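Glutathione peroxidase-like protein (PDB 2VUP) probably reduces peroxides, drawing its electrons from the dithiol protein tryparedoxin, as a glutathione peroxidase-family enzyme of Trypanosoma brucei. Local coordinates at residues A[65-70]-A[113-118]; A[26-31]-A[51-56]; A[32-35]-A[39-42]. All blocks are in the same frame, centred on the assembly; numbering follows the deposited sequence.

Following the chain from the N terminus, segment 26-31 comes first and meets strand 51-56 in contact 2, closing a long loop over the inner strand of the sheet. Contact 3 falls wholly within that loop: 32-35 turns back on 39-42 before the chain enters the strand. Contact 1 begins only after contact 2 has closed, joining helix 63-77 to the loop that follows helix 100-111. No two of the three cross. Strand 51-56 links contacts 2 and 1, since Tyr-54 and Val-56 touch the helix of contact 1. Contacts 1 and 3 also meet, where Pro-116 and Met-118 pack on Tyr-41.

Contact 1 (A[65-70]-A[113-118]); sequences GGYETA and AEFPIM
The rings of Tyr-67 and Phe-115 meet edge against edge: Phe-115 CZ comes in near the plane of the tyrosine ring, 3.8 Å from Tyr-67 CD1, and that carbon in turn lies near the plane of the phenylalanine ring. Neither ring offers the other a face, and no hydrogen bond joins the two segments. The methyl groups approach obliquely, with Ala-113 CB 4.4 Å from Tyr-67 CD1 and Ala-70 CB 3.8 Å from Phe-115 CZ. Ala-70 also touches the next ring carbon, its CB being 3.9 Å from Phe-115 CE1. Alanine suits position 70 because a side chain no larger than a methyl lets the phenylalanine ring lie against the helix itself, with Phe-115 CE1 3.9 Å from Ala-70 C. The first torsion of Phe-115 (chi1 52°) sets the ring over its own main chain and turns it in toward the helix.

Helix 63-77 connects the parallel strands 51-56 and 83-88 in a beta-alpha-beta crossover of the thioredoxin fold, and Ala-70 and Tyr-67 rest on Tyr-54 and Val-56 of the first of these strands. Segment 113-118 borders the second, Pro-116 and Met-118 forming backbone hydrogen bonds with Ala-86. The ring of Tyr-67 also meets that of Phe-111, their planes about 20° apart, and its side chain is about 8 Å from that of Cys-60, the predicted active-site residue.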
ATOM      1  N   GLY A  65      -4.431   0.630 -14.063  1.00 24.80           N
ATOM      2  CA  GLY A  65      -5.616   0.528 -13.219  1.00 24.96           C
ATOM      3  C   GLY A  65      -5.272   0.689 -11.749  1.00 24.75           C
ATOM      4  O   GLY A  65      -6.052   1.253 -10.979  1.00 24.85           O
ATOM      5  N   GLY A  66      -4.103   0.180 -11.365  1.00 24.58           N
ATOM      6  CA  GLY A  66      -3.637   0.250  -9.980  1.00 24.57           C
ATOM      7  C   GLY A  66      -3.410   1.677  -9.522  1.00 24.28           C
ATOM      8  O   GLY A  66      -3.981   2.112  -8.528  1.00 23.55           O
ATOM      9  N   TYR A  67      -2.596   2.414 -10.270  1.00 24.77           N
ATOM     10  CA  TYR A  67      -2.304   3.806  -9.915  1.00 25.75           C
ATOM     11  C   TYR A  67      -3.500   4.747 -10.050  1.00 26.58           C
ATOM     12  O   TYR A  67      -3.584   5.741  -9.329  1.00 26.68           O
ATOM     13  CB  TYR A  67      -1.085   4.329 -10.681  1.00 25.34           C
ATOM     14  CG  TYR A  67       0.238   4.011 -10.005  1.00 24.88           C
ATOM     15  CD1 TYR A  67       0.622   4.667  -8.838  1.00 24.92           C
ATOM     16  CD2 TYR A  67       1.099   3.047 -10.529  1.00 24.41           C
ATOM     17  CE1 TYR A  67       1.833   4.370  -8.210  1.00 24.74           C
ATOM     18  CE2 TYR A  67       2.312   2.743  -9.908  1.00 23.64           C
ATOM     19  CZ  TYR A  67       2.670   3.408  -8.759  1.00 23.94           C
ATOM     20  OH  TYR A  67       3.868   3.123  -8.154  1.00 23.98           O
ATOM     21  N   GLU A  68      -4.427   4.425 -10.956  1.00 27.81           N
ATOM     22  CA  GLU A  68      -5.640   5.225 -11.148  1.00 28.96           C
ATOM     23  C   GLU A  68      -6.593   5.072  -9.971  1.00 29.04           C
ATOM     24  O   GLU A  68      -7.153   6.055  -9.493  1.00 29.15           O
ATOM     25  CB  GLU A  68      -6.346   4.868 -12.466  1.00 28.79           C
ATOM     26  CG  GLU A  68      -5.677   5.461 -13.702  1.00 30.04           C
ATOM     27  CD  GLU A  68      -6.251   4.948 -15.021  1.00 30.49           C
ATOM     28  OE1 GLU A  68      -5.792   5.428 -16.079  1.00 32.59           O
ATOM     29  OE2 GLU A  68      -7.145   4.069 -15.005  1.00 32.14           O
ATOM     30  N   THR A  69      -6.772   3.837  -9.509  1.00 29.66           N
ATOM     31  CA  THR A  69      -7.589   3.572  -8.329  1.00 30.12           C
ATOM     32  C   THR A  69      -6.978   4.220  -7.082  1.00 30.53           C
ATOM     33  O   THR A  69      -7.689   4.885  -6.313  1.00 30.98           O
ATOM     34  CB  THR A  69      -7.809   2.062  -8.128  1.00 30.17           C
ATOM     35  OG1 THR A  69      -8.713   1.579  -9.132  1.00 31.78           O
ATOM     36  CG2 THR A  69      -8.391   1.763  -6.755  1.00 29.41           C
ATOM     37  N   ALA A  70      -5.670   4.038  -6.897  1.00 30.71           N
ATOM     38  CA  ALA A  70      -4.952   4.595  -5.742  1.00 30.82           C
ATOM     39  C   ALA A  70      -5.071   6.119  -5.673  1.00 30.92           C
ATOM     40  O   ALA A  70      -5.384   6.672  -4.620  1.00 31.32           O
ATOM     41  CB  ALA A  70      -3.495   4.168  -5.766  1.00 30.77           C
ATOM     42  N   ALA A 113       0.186  10.998  -9.221  1.00 39.15           N
ATOM     43  CA  ALA A 113       0.079  10.459  -7.872  1.00 37.90           C
ATOM     44  C   ALA A 113       0.916  11.302  -6.913  1.00 36.83           C
ATOM     45  O   ALA A 113       2.129  11.460  -7.093  1.00 37.02           O
ATOM     46  CB  ALA A 113       0.512   8.998  -7.845  1.00 37.91           C
ATOM     47  N   GLU A 114       0.248  11.851  -5.908  1.00 35.22           N
ATOM     48  CA  GLU A 114       0.860  12.790  -4.980  1.00 33.85           C
ATOM     49  C   GLU A 114       1.076  12.144  -3.608  1.00 32.11           C
ATOM     50  O   GLU A 114       1.658  12.759  -2.708  1.00 32.00           O
ATOM     51  CB  GLU A 114      -0.015  14.044  -4.853  1.00 33.93           C
ATOM     52  CG  GLU A 114      -0.406  14.668  -6.199  1.00 34.94           C
ATOM     53  CD  GLU A 114      -1.505  15.720  -6.083  1.00 34.89           C
ATOM     54  OE1 GLU A 114      -2.287  15.874  -7.045  1.00 37.19           O
ATOM     55  OE2 GLU A 114      -1.594  16.394  -5.036  1.00 36.86           O
ATOM     56  N   PHE A 115       0.607  10.902  -3.464  1.00 29.73           N
ATOM     57  CA  PHE A 115       0.775  10.148  -2.228  1.00 27.37           C
ATOM     58  C   PHE A 115       2.226   9.655  -2.051  1.00 25.86           C
ATOM     59  O   PHE A 115       2.981   9.589  -3.022  1.00 25.41           O
ATOM     60  CB  PHE A 115      -0.250   9.004  -2.132  1.00 27.13           C
ATOM     61  CG  PHE A 115      -0.299   8.107  -3.345  1.00 27.28           C
ATOM     62  CD1 PHE A 115      -1.339   8.222  -4.264  1.00 26.63           C
ATOM     63  CD2 PHE A 115       0.677   7.129  -3.554  1.00 26.58           C
ATOM     64  CE1 PHE A 115      -1.401   7.392  -5.380  1.00 26.86           C
ATOM     65  CE2 PHE A 115       0.626   6.292  -4.666  1.00 26.61           C
ATOM     66  CZ  PHE A 115      -0.412   6.427  -5.585  1.00 26.77           C
ATOM     67  N   PRO A 116       2.625   9.342  -0.804  1.00 24.41           N
ATOM     68  CA  PRO A 116       3.989   8.888  -0.514  1.00 23.31           C
ATOM     69  C   PRO A 116       4.389   7.583  -1.203  1.00 22.40           C
ATOM     70  O   PRO A 116       3.679   6.574  -1.087  1.00 21.63           O
ATOM     71  CB  PRO A 116       3.962   8.676   1.001  1.00 23.28           C
ATOM     72  CG  PRO A 116       2.865   9.550   1.484  1.00 24.05           C
ATOM     73  CD  PRO A 116       1.823   9.432   0.428  1.00 24.26           C
ATOM     74  N   ILE A 117       5.516   7.628  -1.916  1.00 21.18           N
ATOM     75  CA  ILE A 117       6.146   6.446  -2.506  1.00 20.34           C
ATOM     76  C   ILE A 117       7.335   6.039  -1.626  1.00 19.41           C
ATOM     77  O   ILE A 117       8.198   6.865  -1.309  1.00 19.10           O
ATOM     78  CB  ILE A 117       6.657   6.704  -3.952  1.00 20.36           C
ATOM     79  CG1 ILE A 117       5.569   7.329  -4.843  1.00 21.23           C
ATOM     80  CG2 ILE A 117       7.196   5.417  -4.578  1.00 20.24           C
ATOM     81  CD1 ILE A 117       4.304   6.498  -4.994  1.00 22.04           C
ATOM     82  N   MET A 118       7.375   4.764  -1.253  1.00 17.96           N
ATOM     83  CA  MET A 118       8.394   4.251  -0.343  1.00 16.67           C
ATOM     84  C   MET A 118       9.599   3.645  -1.080  1.00 15.77           C
ATOM     85  O   MET A 118       9.601   3.522  -2.305  1.00 14.96           O
ATOM     86  CB  MET A 118       7.770   3.225   0.617  1.00 16.91           C
ATOM     87  CG  MET A 118       6.520   3.716   1.353  1.00 17.80           C
ATOM     88  SD  MET A 118       6.836   5.139   2.426  1.00 19.88           S
ATOM     89  CE  MET A 118       5.235   5.907   2.499  1.00 20.66           C
TER

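Contact 2 (A[26-31]-A[51-56]); sequences SSIFDF and LLIYNV
Ile-28 and Leu-51 hold their backbones far apart, 10.3 Å between CA atoms, so segment 26-31 does not pair with strand 51-56 and only side chains bridge the distance. Ile-28 does most of this work. Its CD1 meets Leu-51 CD2 at 4.0 Å and Ile-53 CD1 at 4.1 Å, tip to tip in both cases. With chi1 at 66°, CG1 of Ile-28 is flanked by both main-chain neighbours of its CA, and the extended second torsion (156°) carries CD1 on to the strand. Leu-51 and Ile-53, two apart on an extended strand, both point to this side of the sheet, whereas Leu-52 and Tyr-54 pack on helix 63-77. Phe-29 adds a looser touch, its CZ 4.5 Å from Leu-51 CD1. One face of that ring is covered by Ile-28 CG1, 3.8 Å above the plane and over its centre.

Polar bonds within 26-31 probably help to shape the loop that presents these residues. Ser-27 OG accepts from Phe-29 N at 3.2 Å, an ST turn for which a short hydroxyl side chain is well suited. Asp-30 OD2 receives Ser-26 N in an almost straight bond (178°), met from above the carboxylate plane.

In this thioredoxin-like fold, strand 51-56 runs inside the sheet between strands 83-88 and 154-157. Helix 130-138 supplies Leu-131 as a further neighbour of Ile-28. With no hydrogen bond or charge pair between the segments, the contact consists of three buried branched aliphatic side chains with the ring of Phe-29 beside them, and its cohesion should come from dispersion and the exclusion of water rather than from directed bonds.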
ATOM      1  N   SER A  26       0.914  -4.602  17.534  1.00 36.32           N
ATOM      2  CA  SER A  26      -0.490  -4.239  17.698  1.00 35.62           C
ATOM      3  C   SER A  26      -1.002  -3.307  16.601  1.00 34.82           C
ATOM      4  O   SER A  26      -2.209  -3.104  16.469  1.00 35.01           O
ATOM      5  CB  SER A  26      -0.725  -3.632  19.087  1.00 35.66           C
ATOM      6  OG  SER A  26       0.009  -2.430  19.254  1.00 36.28           O
ATOM      7  N   SER A  27      -0.081  -2.739  15.825  1.00 33.88           N
ATOM      8  CA  SER A  27      -0.426  -1.875  14.700  1.00 32.65           C
ATOM      9  C   SER A  27       0.721  -1.763  13.697  1.00 32.12           C
ATOM     10  O   SER A  27       1.809  -2.308  13.909  1.00 31.80           O
ATOM     11  CB  SER A  27      -0.834  -0.476  15.182  1.00 32.66           C
ATOM     12  OG  SER A  27       0.275   0.247  15.679  1.00 32.17           O
ATOM     13  N   ILE A  28       0.460  -1.048  12.604  1.00 31.17           N
ATOM     14  CA  ILE A  28       1.482  -0.779  11.597  1.00 30.67           C
ATOM     15  C   ILE A  28       2.531   0.218  12.109  1.00 30.32           C
ATOM     16  O   ILE A  28       3.646   0.282  11.590  1.00 29.96           O
ATOM     17  CB  ILE A  28       0.865  -0.311  10.241  1.00 30.61           C
ATOM     18  CG1 ILE A  28       0.181   1.058  10.370  1.00 29.94           C
ATOM     19  CG2 ILE A  28      -0.094  -1.390   9.678  1.00 30.27           C
ATOM     20  CD1 ILE A  28       0.070   1.822   9.065  1.00 28.77           C
ATOM     21  N   PHE A  29       2.172   0.962  13.155  1.00 29.79           N
ATOM     22  CA  PHE A  29       3.042   1.994  13.716  1.00 29.25           C
ATOM     23  C   PHE A  29       4.161   1.445  14.600  1.00 28.68           C
ATOM     24  O   PHE A  29       5.014   2.194  15.064  1.00 28.56           O
ATOM     25  CB  PHE A  29       2.205   3.054  14.441  1.00 29.56           C
ATOM     26  CG  PHE A  29       1.064   3.572  13.612  1.00 29.62           C
ATOM     27  CD1 PHE A  29       1.310   4.328  12.465  1.00 29.80           C
ATOM     28  CD2 PHE A  29      -0.250   3.265  13.946  1.00 29.86           C
ATOM     29  CE1 PHE A  29       0.259   4.793  11.678  1.00 29.41           C
ATOM     30  CE2 PHE A  29      -1.307   3.730  13.171  1.00 28.84           C
ATOM     31  CZ  PHE A  29      -1.052   4.488  12.031  1.00 29.55           C
ATOM     32  N   ASP A  30       4.164   0.134  14.804  1.00 28.14           N
ATOM     33  CA  ASP A  30       5.273  -0.536  15.470  1.00 27.91           C
ATOM     34  C   ASP A  30       6.411  -0.875  14.491  1.00 27.18           C
ATOM     35  O   ASP A  30       7.383  -1.530  14.861  1.00 27.32           O
ATOM     36  CB  ASP A  30       4.773  -1.793  16.190  1.00 28.34           C
ATOM     37  CG  ASP A  30       3.826  -1.473  17.350  1.00 29.33           C
ATOM     38  OD1 ASP A  30       3.624  -0.280  17.674  1.00 30.54           O
ATOM     39  OD2 ASP A  30       3.273  -2.425  17.931  1.00 30.06           O
ATOM     40  N   PHE A  31       6.288  -0.414  13.249  1.00 26.10           N
ATOM     41  CA  PHE A  31       7.268  -0.727  12.203  1.00 25.11           C
ATOM     42  C   PHE A  31       7.918   0.510  11.593  1.00 24.77           C
ATOM     43  O   PHE A  31       7.315   1.583  11.542  1.00 24.36           O
ATOM     44  CB  PHE A  31       6.640  -1.618  11.122  1.00 24.50           C
ATOM     45  CG  PHE A  31       6.119  -2.913  11.656  1.00 23.49           C
ATOM     46  CD1 PHE A  31       6.978  -3.990  11.856  1.00 22.23           C
ATOM     47  CD2 PHE A  31       4.777  -3.048  12.003  1.00 22.52           C
ATOM     48  CE1 PHE A  31       6.509  -5.189  12.379  1.00 21.45           C
ATOM     49  CE2 PHE A  31       4.294  -4.248  12.523  1.00 22.53           C
ATOM     50  CZ  PHE A  31       5.170  -5.322  12.710  1.00 22.83           C
ATOM     51  N   LEU A  51      -5.809   4.132   6.254  1.00 25.35           N
ATOM     52  CA  LEU A  51      -4.874   4.180   5.120  1.00 24.25           C
ATOM     53  C   LEU A  51      -5.096   2.984   4.195  1.00 22.93           C
ATOM     54  O   LEU A  51      -5.617   1.945   4.622  1.00 23.04           O
ATOM     55  CB  LEU A  51      -3.409   4.101   5.588  1.00 24.16           C
ATOM     56  CG  LEU A  51      -2.760   4.823   6.764  1.00 24.96           C
ATOM     57  CD1 LEU A  51      -3.219   4.268   8.101  1.00 23.89           C
ATOM     58  CD2 LEU A  51      -1.228   4.683   6.627  1.00 24.62           C
ATOM     59  N   LEU A  52      -4.658   3.128   2.946  1.00 21.11           N
ATOM     60  CA  LEU A  52      -4.570   2.007   2.019  1.00 19.71           C
ATOM     61  C   LEU A  52      -3.123   1.817   1.552  1.00 18.70           C
ATOM     62  O   LEU A  52      -2.522   2.722   0.982  1.00 18.87           O
ATOM     63  CB  LEU A  52      -5.523   2.202   0.831  1.00 19.64           C
ATOM     64  CG  LEU A  52      -5.731   1.062  -0.176  1.00 19.20           C
ATOM     65  CD1 LEU A  52      -6.435  -0.135   0.446  1.00 17.45           C
ATOM     66  CD2 LEU A  52      -6.524   1.583  -1.365  1.00 19.14           C
ATOM     67  N   ILE A  53      -2.564   0.641   1.816  1.00 17.60           N
ATOM     68  CA  ILE A  53      -1.168   0.361   1.461  1.00 16.14           C
ATOM     69  C   ILE A  53      -1.049  -0.637   0.307  1.00 16.01           C
ATOM     70  O   ILE A  53      -1.447  -1.792   0.444  1.00 15.56           O
ATOM     71  CB  ILE A  53      -0.349  -0.140   2.688  1.00 15.93           C
ATOM     72  CG1 ILE A  53      -0.436   0.880   3.837  1.00 15.14           C
ATOM     73  CG2 ILE A  53       1.098  -0.424   2.270  1.00 13.92           C
ATOM     74  CD1 ILE A  53       0.112   0.397   5.175  1.00 15.29           C
ATOM     75  N   TYR A  54      -0.497  -0.168  -0.813  1.00 15.88           N
ATOM     76  CA  TYR A  54      -0.200  -0.998  -1.993  1.00 15.75           C
ATOM     77  C   TYR A  54       1.265  -1.444  -2.043  1.00 15.74           C
ATOM     78  O   TYR A  54       2.177  -0.705  -1.634  1.00 15.63           O
ATOM     79  CB  TYR A  54      -0.467  -0.209  -3.280  1.00 15.82           C
ATOM     80  CG  TYR A  54      -1.921  -0.065  -3.697  1.00 16.27           C
ATOM     81  CD1 TYR A  54      -2.471  -0.898  -4.669  1.00 16.29           C
ATOM     82  CD2 TYR A  54      -2.737   0.921  -3.136  1.00 17.54           C
ATOM     83  CE1 TYR A  54      -3.808  -0.774  -5.065  1.00 16.91           C
ATOM     84  CE2 TYR A  54      -4.073   1.065  -3.531  1.00 17.49           C
ATOM     85  CZ  TYR A  54      -4.601   0.216  -4.491  1.00 17.42           C
ATOM     86  OH  TYR A  54      -5.917   0.353  -4.871  1.00 17.28           O
ATOM     87  N   ASN A  55       1.491  -2.650  -2.554  1.00 15.42           N
ATOM     88  CA  ASN A  55       2.774  -2.959  -3.170  1.00 15.37           C
ATOM     89  C   ASN A  55       2.596  -2.718  -4.662  1.00 15.17           C
ATOM     90  O   ASN A  55       1.585  -3.131  -5.246  1.00 14.82           O
ATOM     91  CB  ASN A  55       3.284  -4.382  -2.856  1.00 15.20           C
ATOM     92  CG  ASN A  55       2.320  -5.486  -3.306  1.00 15.85           C
ATOM     93  OD1 ASN A  55       1.255  -5.675  -2.721  1.00 15.23           O
ATOM     94  ND2 ASN A  55       2.719  -6.240  -4.327  1.00 14.61           N
ATOM     95  N   VAL A  56       3.569  -2.036  -5.264  1.00 15.11           N
ATOM     96  CA  VAL A  56       3.438  -1.502  -6.617  1.00 15.08           C
ATOM     97  C   VAL A  56       4.545  -1.972  -7.571  1.00 15.51           C
ATOM     98  O   VAL A  56       5.600  -2.451  -7.141  1.00 14.90           O
ATOM     99  CB  VAL A  56       3.390   0.063  -6.622  1.00 15.50           C
ATOM    100  CG1 VAL A  56       2.136   0.576  -5.928  1.00 15.22           C
ATOM    101  CG2 VAL A  56       4.645   0.667  -5.988  1.00 14.25           C
TER

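Contact 3 (A[32-35]-A[39-42]); sequences EVLD and KPYN
Asp-35 and Lys-39 join by a salt bridge, Lys-39 NZ standing 2.6 Å from Asp-35 OD2 on the syn lone pair of that oxygen. The other carboxylate oxygen, Asp-35 OD1, accepts Lys-39 N at 3.1 Å from above the carboxylate plane, and also takes a weak bond from Asp-37 N within the turn. A chi1 of 50° starts the lysine chain back across its own residue, and a bend at the last torsion folds the ammonium group to the aspartate.

Two backbone bonds follow: Asp-35 N donates to Lys-39 O at 3.0 Å, and Tyr-41 N to Val-33 O at 2.9 Å. They flank Leu-34 and Pro-40, a non-hydrogen-bonded antiparallel pair in a short hairpin-like turn. Proline fits here, since the position asks for no N-H. Beyond the second bond, a water accepts from Val-33 N and donates to Tyr-41 O, extending the link between the backbones.

Packing completes the contact. Leu-34 CD2 lies 4.3 Å from Pro-40 CD, while Val-33 and Tyr-41 run side by side, with Val-33 CG2 4.1 Å from Tyr-41 CB. Asp-35 CB sits obliquely to the tyrosine ring, 4.1 Å from Tyr-41 CD1. Beyond the hairpin the tyrosine side chain leads away from 32-35 and touches Pro-116, Met-118 and Leu-85, and its hydroxyl is hydrogen-bonded to His-46 NE2. Because buried Asp-35 receives the lysine ammonium and the backbone N-H of Lys-39, with a weak one from Asp-37, its carboxylate is probably ionised, holding the turn's two ends together by charge as well as hydrogen bonding.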
ATOM      1  N   GLU A  32       9.165   0.342  11.154  1.00 24.60           N
ATOM      2  CA  GLU A  32       9.951   1.424  10.567  1.00 24.84           C
ATOM      3  C   GLU A  32      10.080   1.190   9.074  1.00 23.97           C
ATOM      4  O   GLU A  32      10.441   0.095   8.645  1.00 24.04           O
ATOM      5  CB  GLU A  32      11.359   1.455  11.156  1.00 25.36           C
ATOM      6  CG  GLU A  32      11.443   1.549  12.668  1.00 27.93           C
ATOM      7  CD  GLU A  32      12.826   1.180  13.152  1.00 30.53           C
ATOM      8  OE1 GLU A  32      13.679   2.084  13.213  1.00 32.00           O
ATOM      9  OE2 GLU A  32      13.074  -0.019  13.422  1.00 32.88           O
ATOM     10  N   VAL A  33       9.792   2.220   8.288  1.00 22.84           N
ATOM     11  CA  VAL A  33       9.932   2.118   6.838  1.00 22.22           C
ATOM     12  C   VAL A  33      10.734   3.279   6.270  1.00 21.52           C
ATOM     13  O   VAL A  33      10.722   4.384   6.813  1.00 21.40           O
ATOM     14  CB  VAL A  33       8.558   2.002   6.104  1.00 22.27           C
ATOM     15  CG1 VAL A  33       7.860   0.684   6.465  1.00 22.25           C
ATOM     16  CG2 VAL A  33       7.666   3.194   6.412  1.00 22.56           C
ATOM     17  N   LEU A  34      11.434   3.004   5.178  1.00 21.11           N
ATOM     18  CA  LEU A  34      12.169   4.012   4.439  1.00 20.68           C
ATOM     19  C   LEU A  34      11.327   4.528   3.287  1.00 20.34           C
ATOM     20  O   LEU A  34      10.666   3.750   2.597  1.00 20.04           O
ATOM     21  CB  LEU A  34      13.459   3.420   3.873  1.00 20.63           C
ATOM     22  CG  LEU A  34      14.597   3.000   4.796  1.00 21.46           C
ATOM     23  CD1 LEU A  34      15.708   2.361   3.957  1.00 22.43           C
ATOM     24  CD2 LEU A  34      15.139   4.183   5.609  1.00 21.20           C
ATOM     25  N   ASP A  35      11.358   5.843   3.077  1.00 19.72           N
ATOM     26  CA  ASP A  35      10.740   6.434   1.903  1.00 19.29           C
ATOM     27  C   ASP A  35      11.645   6.259   0.685  1.00 19.11           C
ATOM     28  O   ASP A  35      12.769   5.757   0.804  1.00 17.90           O
ATOM     29  CB  ASP A  35      10.362   7.902   2.146  1.00 19.51           C
ATOM     30  CG  ASP A  35      11.566   8.819   2.291  1.00 19.69           C
ATOM     31  OD1 ASP A  35      12.710   8.397   2.013  1.00 18.52           O
ATOM     32  OD2 ASP A  35      11.355   9.991   2.677  1.00 20.42           O
ATOM     33  N   LYS A  39      15.412   7.875   3.473  1.00 21.23           N
ATOM     34  CA  LYS A  39      15.350   8.349   4.856  1.00 21.69           C
ATOM     35  C   LYS A  39      14.139   7.725   5.555  1.00 21.80           C
ATOM     36  O   LYS A  39      13.169   7.344   4.885  1.00 21.51           O
ATOM     37  CB  LYS A  39      15.303   9.885   4.932  1.00 21.55           C
ATOM     38  CG  LYS A  39      14.263  10.544   4.043  1.00 22.40           C
ATOM     39  CD  LYS A  39      14.217  12.057   4.245  1.00 21.70           C
ATOM     40  CE  LYS A  39      13.581  12.747   3.048  1.00 23.61           C
ATOM     41  NZ  LYS A  39      12.133  12.477   2.872  1.00 23.00           N
ATOM     42  N   PRO A  40      14.197   7.598   6.896  1.00 22.23           N
ATOM     43  CA  PRO A  40      13.065   7.089   7.672  1.00 22.62           C
ATOM     44  C   PRO A  40      11.815   7.921   7.423  1.00 23.02           C
ATOM     45  O   PRO A  40      11.879   9.158   7.427  1.00 23.25           O
ATOM     46  CB  PRO A  40      13.540   7.234   9.118  1.00 22.68           C
ATOM     47  CG  PRO A  40      15.038   7.148   9.021  1.00 22.40           C
ATOM     48  CD  PRO A  40      15.353   7.900   7.761  1.00 22.21           C
ATOM     49  N   TYR A  41      10.702   7.246   7.159  1.00 23.39           N
ATOM     50  CA  TYR A  41       9.456   7.927   6.827  1.00 23.70           C
ATOM     51  C   TYR A  41       8.612   8.141   8.089  1.00 24.40           C
ATOM     52  O   TYR A  41       8.513   7.250   8.930  1.00 24.66           O
ATOM     53  CB  TYR A  41       8.678   7.142   5.756  1.00 23.50           C
ATOM     54  CG  TYR A  41       7.338   7.760   5.428  1.00 22.74           C
ATOM     55  CD1 TYR A  41       7.250   8.863   4.581  1.00 22.23           C
ATOM     56  CD2 TYR A  41       6.169   7.263   5.986  1.00 22.24           C
ATOM     57  CE1 TYR A  41       6.032   9.447   4.291  1.00 21.95           C
ATOM     58  CE2 TYR A  41       4.940   7.839   5.703  1.00 23.28           C
ATOM     59  CZ  TYR A  41       4.884   8.933   4.857  1.00 22.42           C
ATOM     60  OH  TYR A  41       3.679   9.508   4.576  1.00 23.07           O
ATOM     61  N   ASN A  42       8.018   9.327   8.217  1.00 25.49           N
ATOM     62  CA  ASN A  42       7.179   9.660   9.366  1.00 26.61           C
ATOM     63  C   ASN A  42       5.833   8.959   9.226  1.00 27.05           C
ATOM     64  O   ASN A  42       4.858   9.545   8.755  1.00 27.23           O
ATOM     65  CB  ASN A  42       7.025  11.189   9.504  1.00 27.05           C
ATOM     66  CG  ASN A  42       6.247  11.610  10.760  1.00 27.81           C
ATOM     67  OD1 ASN A  42       6.128  10.855  11.725  1.00 29.07           O
ATOM     68  ND2 ASN A  42       5.713  12.830  10.739  1.00 28.83           N
TER
HETATM   69  O   HOH W   1       9.272   4.727   9.719  1.00 30.30           O